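Local atomic coordinates of transcriptional activator TenA-1 (Sulfolobus solfataricus P2, PDB entry 2QZC), a protein that probably cleaves or salvages thiamin-related compounds, as a putative TenA-like thiaminase with the all-helical heme oxygenase-like fold. Residues G49-D54 and L110-Y115; F139-V144 and S161-T166; V144-I149 and E167-I172. All coordinates share one frame; numbering follows the deposited sequence.

Interaction 1 of 3, residues G49-D54 and L110-Y115; sequences GKYVED and LINYAY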
loop_
_atom_site.group_PDB
_atom_site.type_symbol
_atom_site.label_atom_id
_atom_site.label_comp_id
_atom_site.label_asym_id
_atom_site.label_seq_id
_atom_site.Cartn_x
_atom_site.Cartn_y
_atom_site.Cartn_z
ATOM N N GLY A 49 5.591 18.072 -4.002
ATOM C CA GLY A 49 4.815 17.202 -4.918
ATOM C C GLY A 49 5.633 16.017 -5.412
ATOM O O GLY A 49 5.118 14.892 -5.572
ATOM N N LYS A 50 6.918 16.254 -5.650
ATOM C CA LYS A 50 7.842 15.185 -6.064
ATOM C C LYS A 50 8.132 14.278 -4.876
ATOM O O LYS A 50 8.093 13.047 -4.985
ATOM C CB LYS A 50 9.138 15.765 -6.607
ATOM C CG LYS A 50 8.957 16.688 -7.829
ATOM C CD LYS A 50 10.269 17.032 -8.494
ATOM C CE LYS A 50 10.851 15.920 -9.335
ATOM N NZ LYS A 50 10.004 15.625 -10.537
ATOM N N TYR A 51 8.467 14.880 -3.741
ATOM C CA TYR A 51 8.775 14.142 -2.544
ATOM C C TYR A 51 7.668 13.174 -2.115
ATOM O O TYR A 51 7.913 11.993 -1.789
ATOM C CB TYR A 51 9.077 15.127 -1.369
ATOM C CG TYR A 51 9.227 14.486 -0.038
ATOM C CD1 TYR A 51 10.469 14.031 0.399
ATOM C CD2 TYR A 51 8.118 14.305 0.830
ATOM C CE1 TYR A 51 10.608 13.404 1.650
ATOM C CE2 TYR A 51 8.266 13.709 2.051
ATOM C CZ TYR A 51 9.527 13.254 2.475
ATOM O OH TYR A 51 9.761 12.648 3.720
ATOM N N VAL A 52 6.438 13.680 -2.060
ATOM C CA VAL A 52 5.298 12.878 -1.549
ATOM C C VAL A 52 5.069 11.629 -2.367
ATOM O O VAL A 52 4.761 10.561 -1.806
ATOM C CB VAL A 52 4.008 13.698 -1.442
ATOM C CG1 VAL A 52 2.765 12.808 -1.209
ATOM C CG2 VAL A 52 4.165 14.690 -0.308
ATOM N N GLU A 53 5.239 11.708 -3.684
ATOM C CA GLU A 53 5.057 10.504 -4.497
ATOM C C GLU A 53 6.143 9.462 -4.154
ATOM O O GLU A 53 5.879 8.260 -4.023
ATOM C CB GLU A 53 5.060 10.826 -5.995
ATOM C CG GLU A 53 4.768 9.560 -6.820
ATOM C CD GLU A 53 4.775 9.762 -8.315
ATOM O OE1 GLU A 53 4.545 10.891 -8.754
ATOM O OE2 GLU A 53 4.998 8.782 -9.055
ATOM N N ASP A 54 7.401 9.896 -4.048
ATOM C CA ASP A 54 8.462 8.955 -3.649
ATOM C C ASP A 54 8.256 8.412 -2.239
ATOM O O ASP A 54 8.513 7.241 -1.969
ATOM C CB ASP A 54 9.834 9.656 -3.736
ATOM C CG ASP A 54 10.310 9.869 -5.152
ATOM O OD1 ASP A 54 10.230 8.920 -5.970
ATOM O OD2 ASP A 54 10.830 10.968 -5.421
ATOM N N LEU A 110 18.994 19.080 -4.799
ATOM C CA LEU A 110 19.881 18.056 -4.247
ATOM C C LEU A 110 19.336 17.496 -2.941
ATOM O O LEU A 110 19.366 16.265 -2.738
ATOM C CB LEU A 110 21.281 18.644 -4.004
ATOM C CG LEU A 110 22.306 17.724 -3.325
ATOM C CD1 LEU A 110 22.477 16.427 -4.066
ATOM C CD2 LEU A 110 23.667 18.435 -3.158
ATOM N N ILE A 111 18.839 18.348 -2.051
ATOM C CA ILE A 111 18.352 17.865 -0.773
ATOM C C ILE A 111 17.138 16.944 -0.931
ATOM O O ILE A 111 17.070 15.892 -0.282
ATOM C CB ILE A 111 18.002 19.028 0.164
ATOM C CG1 ILE A 111 19.213 19.890 0.456
ATOM C CG2 ILE A 111 17.447 18.492 1.503
ATOM C CD1 ILE A 111 20.368 19.164 1.164
ATOM N N ASN A 112 16.204 17.311 -1.804
ATOM C CA ASN A 112 15.023 16.460 -2.058
ATOM C C ASN A 112 15.442 15.123 -2.661
ATOM O O ASN A 112 14.959 14.025 -2.311
ATOM C CB ASN A 112 14.078 17.223 -2.969
ATOM C CG ASN A 112 12.696 16.620 -3.071
ATOM O OD1 ASN A 112 12.351 15.696 -2.337
ATOM N ND2 ASN A 112 11.891 17.199 -3.999
ATOM N N TYR A 113 16.378 15.199 -3.612
ATOM C CA TYR A 113 16.884 13.964 -4.235
ATOM C C TYR A 113 17.452 13.029 -3.176
ATOM O O TYR A 113 17.115 11.841 -3.043
ATOM C CB TYR A 113 17.924 14.269 -5.327
ATOM C CG TYR A 113 18.263 12.995 -6.089
ATOM C CD1 TYR A 113 17.426 12.518 -7.072
ATOM C CD2 TYR A 113 19.369 12.256 -5.796
ATOM C CE1 TYR A 113 17.674 11.329 -7.732
ATOM C CE2 TYR A 113 19.630 11.031 -6.460
ATOM C CZ TYR A 113 18.784 10.600 -7.439
ATOM O OH TYR A 113 18.987 9.384 -8.052
ATOM N N ALA A 114 18.338 13.572 -2.342
ATOM C CA ALA A 114 18.956 12.785 -1.284
ATOM C C ALA A 114 17.941 12.227 -0.286
ATOM O O ALA A 114 18.028 11.058 0.138
ATOM C CB ALA A 114 19.994 13.673 -0.522
ATOM N N TYR A 115 16.996 13.059 0.106
ATOM C CA TYR A 115 15.999 12.700 1.112
ATOM C C TYR A 115 15.118 11.556 0.602
ATOM O O TYR A 115 14.873 10.541 1.312
ATOM C CB TYR A 115 15.193 13.916 1.501
ATOM C CG TYR A 115 14.300 13.824 2.734
ATOM C CD1 TYR A 115 14.254 12.719 3.592
ATOM C CD2 TYR A 115 13.578 14.962 3.110
ATOM C CE1 TYR A 115 13.450 12.703 4.733
ATOM C CE2 TYR A 115 12.797 14.958 4.272
ATOM C CZ TYR A 115 12.735 13.823 5.086
ATOM O OH TYR A 115 11.937 13.837 6.213
#
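Lys50 meets the second segment through its base alone. Its CB lies 4.1 Å from Asn112 ND2, and the chain then bends at its outer torsions and leads away. Its NZ is bonded to the carbonyl oxygens of Ile103 and Thr106. Tyr51 carries the rest of the contact. Its CG stands anti to the backbone N (chi1 172°), which carries the ring out toward the second helix, with Asn112 OD1 at its edge and Tyr115 beside its CE1 and OH. Asn112 OD1 sits near the plane of this ring, 3.5 Å from Tyr51 CB and 3.7 Å from Tyr51 CD1. Ring and amide planes are 36° apart. The other amide atom, Asn112 ND2, turns to Gln47 OE1, which fixes the amide flip. Asn112 OD1 itself is buried and has no polar partner in the model.

The outer half of the Tyr51 ring reaches over one face of Tyr115. Tyr51 CE1 stands 3.6 Å above the plane of the Tyr115 ring, over its centre. Tyr51 OH comes 3.5 Å from Tyr115 CZ. The planes meet at 48°, so the pair is oblique. No hydrogen bond crosses the contact. Tyr115 OH is instead bonded to Glu199 on helix 186-208. The two short helix axes are nearly parallel and 10.2 Å apart, so the gap is bridged by side chains.

Tyr51 and Tyr115 also both touch Cys137 on helix 127-148, and a bound imidazole lies about 3 Å from the Tyr51 side chain. The imidazole is probably a crystallisation additive, though its position hints at a pocket. Buried tyrosines meeting between helices of the bundle are consistent with the internal pocket of a TenA-like protein in the heme oxygenase-like fold.

Interaction 2 of 3, residues F139-V144 and S161-T166; sequences FGYSIV and SFYAST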
loop_
_atom_site.group_PDB
_atom_site.type_symbol
_atom_site.label_atom_id
_atom_site.label_comp_id
_atom_site.label_asym_id
_atom_site.label_seq_id
_atom_site.Cartn_x
_atom_site.Cartn_y
_atom_site.Cartn_z
ATOM N N PHE A 139 5.190 13.278 11.706
ATOM C CA PHE A 139 4.914 13.846 13.032
ATOM C C PHE A 139 5.226 15.330 13.061
ATOM O O PHE A 139 4.433 16.124 13.591
ATOM C CB PHE A 139 5.696 13.101 14.146
ATOM C CG PHE A 139 5.320 13.537 15.551
ATOM C CD1 PHE A 139 4.214 12.980 16.143
ATOM C CD2 PHE A 139 6.069 14.479 16.232
ATOM C CE1 PHE A 139 3.850 13.359 17.410
ATOM C CE2 PHE A 139 5.686 14.889 17.510
ATOM C CZ PHE A 139 4.578 14.325 18.077
ATOM N N GLY A 140 6.347 15.732 12.468
ATOM C CA GLY A 140 6.738 17.117 12.462
ATOM C C GLY A 140 5.737 17.969 11.734
ATOM O O GLY A 140 5.444 19.077 12.177
ATOM N N TYR A 141 5.200 17.496 10.615
ATOM C CA TYR A 141 4.186 18.290 9.910
ATOM C C TYR A 141 2.885 18.451 10.716
ATOM O O TYR A 141 2.204 19.468 10.580
ATOM C CB TYR A 141 3.924 17.763 8.495
ATOM C CG TYR A 141 4.859 18.320 7.436
ATOM C CD1 TYR A 141 6.254 18.371 7.623
ATOM C CD2 TYR A 141 4.362 18.817 6.257
ATOM C CE1 TYR A 141 7.115 18.855 6.628
ATOM C CE2 TYR A 141 5.208 19.276 5.261
ATOM C CZ TYR A 141 6.563 19.369 5.454
ATOM O OH TYR A 141 7.369 19.849 4.448
ATOM N N SER A 142 2.574 17.488 11.568
ATOM C CA SER A 142 1.414 17.620 12.475
ATOM C C SER A 142 1.608 18.836 13.394
ATOM O O SER A 142 0.693 19.677 13.548
ATOM C CB SER A 142 1.244 16.347 13.293
ATOM O OG SER A 142 0.024 16.407 14.028
ATOM N N ILE A 143 2.818 18.962 13.958
ATOM C CA ILE A 143 3.214 20.056 14.865
ATOM C C ILE A 143 3.200 21.393 14.132
ATOM O O ILE A 143 2.718 22.425 14.631
ATOM C CB ILE A 143 4.642 19.779 15.468
ATOM C CG1 ILE A 143 4.523 18.674 16.513
ATOM C CG2 ILE A 143 5.288 21.036 16.108
ATOM C CD1 ILE A 143 5.844 18.222 17.040
ATOM N N VAL A 144 3.785 21.396 12.958
ATOM C CA VAL A 144 3.882 22.604 12.162
ATOM C C VAL A 144 2.509 23.088 11.719
ATOM O O VAL A 144 2.237 24.292 11.758
ATOM C CB VAL A 144 4.830 22.389 10.957
ATOM C CG1 VAL A 144 4.786 23.577 9.956
ATOM C CG2 VAL A 144 6.262 22.109 11.452
ATOM N N SER A 161 -4.259 23.729 7.242
ATOM C CA SER A 161 -5.525 23.098 7.645
ATOM C C SER A 161 -5.524 21.611 7.384
ATOM O O SER A 161 -6.145 20.870 8.149
ATOM C CB SER A 161 -6.721 23.772 6.974
ATOM O OG SER A 161 -6.744 23.505 5.582
ATOM N N PHE A 162 -4.819 21.153 6.337
ATOM C CA PHE A 162 -4.722 19.716 6.125
ATOM C C PHE A 162 -3.979 19.006 7.283
ATOM O O PHE A 162 -4.461 18.021 7.849
ATOM C CB PHE A 162 -4.086 19.381 4.806
ATOM C CG PHE A 162 -3.838 17.912 4.648
ATOM C CD1 PHE A 162 -4.907 16.995 4.760
ATOM C CD2 PHE A 162 -2.543 17.424 4.474
ATOM C CE1 PHE A 162 -4.678 15.611 4.670
ATOM C CE2 PHE A 162 -2.316 16.053 4.356
ATOM C CZ PHE A 162 -3.388 15.146 4.458
ATOM N N TYR A 163 -2.822 19.550 7.647
ATOM C CA TYR A 163 -1.996 18.961 8.692
ATOM C C TYR A 163 -2.553 19.123 10.096
ATOM O O TYR A 163 -2.196 18.341 10.974
ATOM C CB TYR A 163 -0.552 19.478 8.569
ATOM C CG TYR A 163 0.019 19.156 7.209
ATOM C CD1 TYR A 163 0.325 17.862 6.881
ATOM C CD2 TYR A 163 0.219 20.124 6.245
ATOM C CE1 TYR A 163 0.792 17.526 5.629
ATOM C CE2 TYR A 163 0.713 19.788 4.986
ATOM C CZ TYR A 163 1.013 18.488 4.688
ATOM O OH TYR A 163 1.515 18.142 3.438
ATOM N N ALA A 164 -3.395 20.152 10.298
ATOM C CA ALA A 164 -4.090 20.398 11.566
ATOM C C ALA A 164 -5.397 19.585 11.684
ATOM O O ALA A 164 -5.997 19.556 12.771
ATOM C CB ALA A 164 -4.390 21.928 11.707
ATOM N N SER A 165 -5.829 18.909 10.618
ATOM C CA SER A 165 -7.133 18.225 10.574
ATOM C C SER A 165 -7.180 16.942 11.389
ATOM O O SER A 165 -6.143 16.309 11.635
ATOM C CB SER A 165 -7.517 17.873 9.130
ATOM O OG SER A 165 -6.724 16.820 8.597
ATOM N N THR A 166 -8.397 16.563 11.790
ATOM C CA THR A 166 -8.561 15.329 12.555
ATOM C C THR A 166 -8.165 14.111 11.713
ATOM O O THR A 166 -7.609 13.163 12.268
ATOM C CB THR A 166 -9.980 15.190 13.180
ATOM O OG1 THR A 166 -10.967 15.455 12.181
ATOM C CG2 THR A 166 -10.117 16.180 14.327
#
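The Tyr163 ring has an aromatic neighbour on each face. Over one face, Tyr141 presents its edge in a T-shaped (edge-to-face) pair. The Tyr141 CD2 atom stands 3.7 Å above the Tyr163 plane, away from the ring centre, and the planes meet at 80°. On the opposite face lies Phe162 CD2, 3.5 Å above the plane and also near the rim. Tyr163 CZ in turn sits at the edge of the Phe162 ring. This is interior packing of the all-helical heme oxygenase-like fold, joining helix 127-148 to helix 154-164.

The two tyrosines run alongside each other in the same direction. With CG anti to the carbonyl carbon (chi1 -58°), the Tyr163 ring stands beside Tyr141 CD2. Tyr163 CB rests 3.4 Å from Tyr141 O. The backbones come close here: the CA atoms of Ser142 and Tyr163 are 5.3 Å apart. Tyr141 OH is bonded to Tyr44 OH. Tyr168 adds a further edge-to-face partner to Tyr163.

Ser165 follows the weakly bonded last turn of helix 154-164. It is the N-cap of the next helix, with its OG bonded to Tyr168 N. The same hydroxyl donates to Phe162 O, 2.7 Å from Ser165 OG.

Interaction 3 of 3, residues V144-I149 and E167-I172; sequences VGDYVI and EYKKRI. With GOL (glycerol), chain F.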
loop_
_atom_site.group_PDB
_atom_site.type_symbol
_atom_site.label_atom_id
_atom_site.label_comp_id
_atom_site.label_asym_id
_atom_site.label_seq_id
_atom_site.Cartn_x
_atom_site.Cartn_y
_atom_site.Cartn_z
ATOM N N VAL A 144 3.785 21.396 12.958
ATOM C CA VAL A 144 3.882 22.604 12.162
ATOM C C VAL A 144 2.509 23.088 11.719
ATOM O O VAL A 144 2.237 24.292 11.758
ATOM C CB VAL A 144 4.830 22.389 10.957
ATOM C CG1 VAL A 144 4.786 23.577 9.956
ATOM C CG2 VAL A 144 6.262 22.109 11.452
ATOM N N GLY A 145 1.654 22.171 11.299
ATOM C CA GLY A 145 0.295 22.535 10.909
ATOM C C GLY A 145 -0.470 23.168 12.055
ATOM O O GLY A 145 -1.168 24.178 11.840
ATOM N N ASP A 146 -0.327 22.643 13.275
ATOM C CA ASP A 146 -1.004 23.244 14.456
ATOM C C ASP A 146 -0.542 24.680 14.711
ATOM O O ASP A 146 -1.319 25.497 15.248
ATOM C CB ASP A 146 -0.765 22.437 15.720
ATOM C CG ASP A 146 -1.405 21.070 15.682
ATOM O OD1 ASP A 146 -2.297 20.784 14.843
ATOM O OD2 ASP A 146 -0.985 20.261 16.538
ATOM N N TYR A 147 0.697 24.994 14.364
ATOM C CA TYR A 147 1.254 26.325 14.536
ATOM C C TYR A 147 0.821 27.289 13.433
ATOM O O TYR A 147 0.308 28.395 13.684
ATOM C CB TYR A 147 2.767 26.240 14.610
ATOM C CG TYR A 147 3.476 27.551 14.801
ATOM C CD1 TYR A 147 3.331 28.283 15.965
ATOM C CD2 TYR A 147 4.330 28.037 13.825
ATOM C CE1 TYR A 147 4.025 29.512 16.127
ATOM C CE2 TYR A 147 5.017 29.230 13.972
ATOM C CZ TYR A 147 4.873 29.959 15.119
ATOM O OH TYR A 147 5.586 31.148 15.222
ATOM N N VAL A 148 1.008 26.868 12.191
ATOM C CA VAL A 148 0.761 27.705 11.034
ATOM C C VAL A 148 -0.714 27.977 10.750
ATOM O O VAL A 148 -1.034 28.973 10.063
ATOM C CB VAL A 148 1.513 27.127 9.795
ATOM C CG1 VAL A 148 1.270 27.917 8.466
ATOM C CG2 VAL A 148 3.030 27.064 10.067
ATOM N N ILE A 149 -1.625 27.161 11.296
ATOM C CA ILE A 149 -3.084 27.389 11.095
ATOM C C ILE A 149 -3.535 28.769 11.579
ATOM O O ILE A 149 -4.536 29.272 11.081
ATOM C CB ILE A 149 -3.931 26.240 11.739
ATOM C CG1 ILE A 149 -5.369 26.216 11.215
ATOM C CG2 ILE A 149 -3.847 26.256 13.265
ATOM C CD1 ILE A 149 -5.503 25.963 9.742
ATOM N N GLU A 167 -8.413 14.130 10.397
ATOM C CA GLU A 167 -8.005 13.011 9.549
ATOM C C GLU A 167 -6.486 12.845 9.496
ATOM O O GLU A 167 -6.012 11.710 9.509
ATOM C CB GLU A 167 -8.643 13.040 8.153
ATOM C CG GLU A 167 -10.179 12.683 8.188
ATOM C CD GLU A 167 -10.564 11.367 8.977
ATOM O OE1 GLU A 167 -10.068 10.241 8.664
ATOM O OE2 GLU A 167 -11.383 11.483 9.929
ATOM N N TYR A 168 -5.746 13.950 9.507
ATOM C CA TYR A 168 -4.287 13.828 9.568
ATOM C C TYR A 168 -3.864 13.328 10.944
ATOM O O TYR A 168 -2.979 12.454 11.028
ATOM C CB TYR A 168 -3.604 15.148 9.229
ATOM C CG TYR A 168 -2.106 14.974 9.020
ATOM C CD1 TYR A 168 -1.624 14.486 7.800
ATOM C CD2 TYR A 168 -1.192 15.359 9.998
ATOM C CE1 TYR A 168 -0.250 14.299 7.604
ATOM C CE2 TYR A 168 0.179 15.177 9.802
ATOM C CZ TYR A 168 0.629 14.665 8.601
ATOM O OH TYR A 168 1.975 14.486 8.378
ATOM N N LYS A 169 -4.478 13.826 12.022
ATOM C CA LYS A 169 -4.119 13.345 13.359
ATOM C C LYS A 169 -4.353 11.842 13.520
ATOM O O LYS A 169 -3.568 11.156 14.187
ATOM C CB LYS A 169 -4.844 14.096 14.480
ATOM C CG LYS A 169 -4.687 15.619 14.453
ATOM C CD LYS A 169 -3.326 16.151 14.086
ATOM C CE LYS A 169 -3.271 17.659 14.243
ATOM N NZ LYS A 169 -2.002 18.265 13.708
ATOM N N LYS A 170 -5.414 11.326 12.881
ATOM C CA LYS A 170 -5.705 9.875 12.896
ATOM C C LYS A 170 -4.595 9.093 12.196
ATOM O O LYS A 170 -4.214 7.996 12.640
ATOM C CB LYS A 170 -7.074 9.562 12.270
ATOM C CG LYS A 170 -8.243 9.962 13.130
ATOM C CD LYS A 170 -9.532 9.631 12.386
ATOM C CE LYS A 170 -10.768 9.987 13.197
ATOM N NZ LYS A 170 -12.019 9.789 12.396
ATOM N N ARG A 171 -4.075 9.650 11.093
ATOM C CA ARG A 171 -2.941 9.032 10.404
ATOM C C ARG A 171 -1.734 8.959 11.346
ATOM O O ARG A 171 -1.070 7.909 11.423
ATOM C CB ARG A 171 -2.504 9.817 9.175
ATOM C CG ARG A 171 -3.314 9.699 7.930
ATOM C CD ARG A 171 -2.533 10.452 6.821
ATOM N NE ARG A 171 -3.186 10.479 5.521
ATOM C CZ ARG A 171 -4.220 11.245 5.175
ATOM N NH1 ARG A 171 -4.847 12.034 6.051
ATOM N NH2 ARG A 171 -4.683 11.168 3.929
ATOM N N ILE A 172 -1.450 10.062 12.034
ATOM C CA ILE A 172 -0.325 10.113 12.977
ATOM C C ILE A 172 -0.514 9.096 14.100
ATOM O O ILE A 172 0.413 8.400 14.495
ATOM C CB ILE A 172 -0.038 11.521 13.524
ATOM C CG1 ILE A 172 0.205 12.498 12.379
ATOM C CG2 ILE A 172 1.084 11.503 14.559
ATOM C CD1 ILE A 172 1.308 12.082 11.380
HETATM C C1 GOL F . 0.183 17.509 17.164
HETATM O O1 GOL F . -1.184 17.679 16.819
HETATM C C2 GOL F . 0.383 16.182 17.898
HETATM O O2 GOL F . 1.381 16.337 18.905
HETATM C C3 GOL F . 0.765 15.057 16.928
HETATM O O3 GOL F . -0.283 14.600 16.090
#
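Lys169 NZ donates to Asp146 OD1 at 2.8 Å, a salt bridge between helix 127-148 and helix 166-179. The two side chains reach toward each other from facing helices. NZ approaches from above the carboxylate plane, 38° out of it. Lys169 is bent at chi2 (-40°) and extended beyond, so its amine spans a wide gap: the CA atoms of Asp146 and Lys169 are 10.4 Å apart.

Three protein oxygens grip Lys169 NZ: Asp146 OD1, Tyr163 O and Ser142 OG. Tyr163 O belongs to the last turn of helix 154-164. A glycerol hydroxyl, GOL O1, makes a weak fourth bond, 3.3 Å from Lys169 NZ. The same GOL O1 donates to Asp146 OD2 at 2.6 Å. The glycerol, probably from the crystallisation liquor, thus bridges both ends of the salt bridge and also bonds Ser142 OG. Replacing Lys169 by alanine is likely to leave the Asp146 carboxylate without its positive mate, and to deprive Tyr163 O and Ser142 OG of the amine that bonds them.

Little surface is buried between the segments. The contact is a surface interhelical salt bridge, tying neighbouring helices of the heme oxygenase-like bundle through one lysine.

From the N terminus, interaction 1 comes first. It closes a mostly helical loop of 55 residues between helix 38-63 and helix 110-125. It is complete before the other two open. Helix 127-148 follows next and serves both of them. Interaction 2 joins it back to helix 154-164, and interaction 3 joins it to helix 166-179. Their segments alternate along the chain, so the two loops cross, and they share Val144. Their centres are only 2 Å apart, and the two touch through Lys169, so three successive helices are tied together. Interaction 1 lies about 19 Å from interaction 2, centre to centre, on the opposite side of the chain's centre.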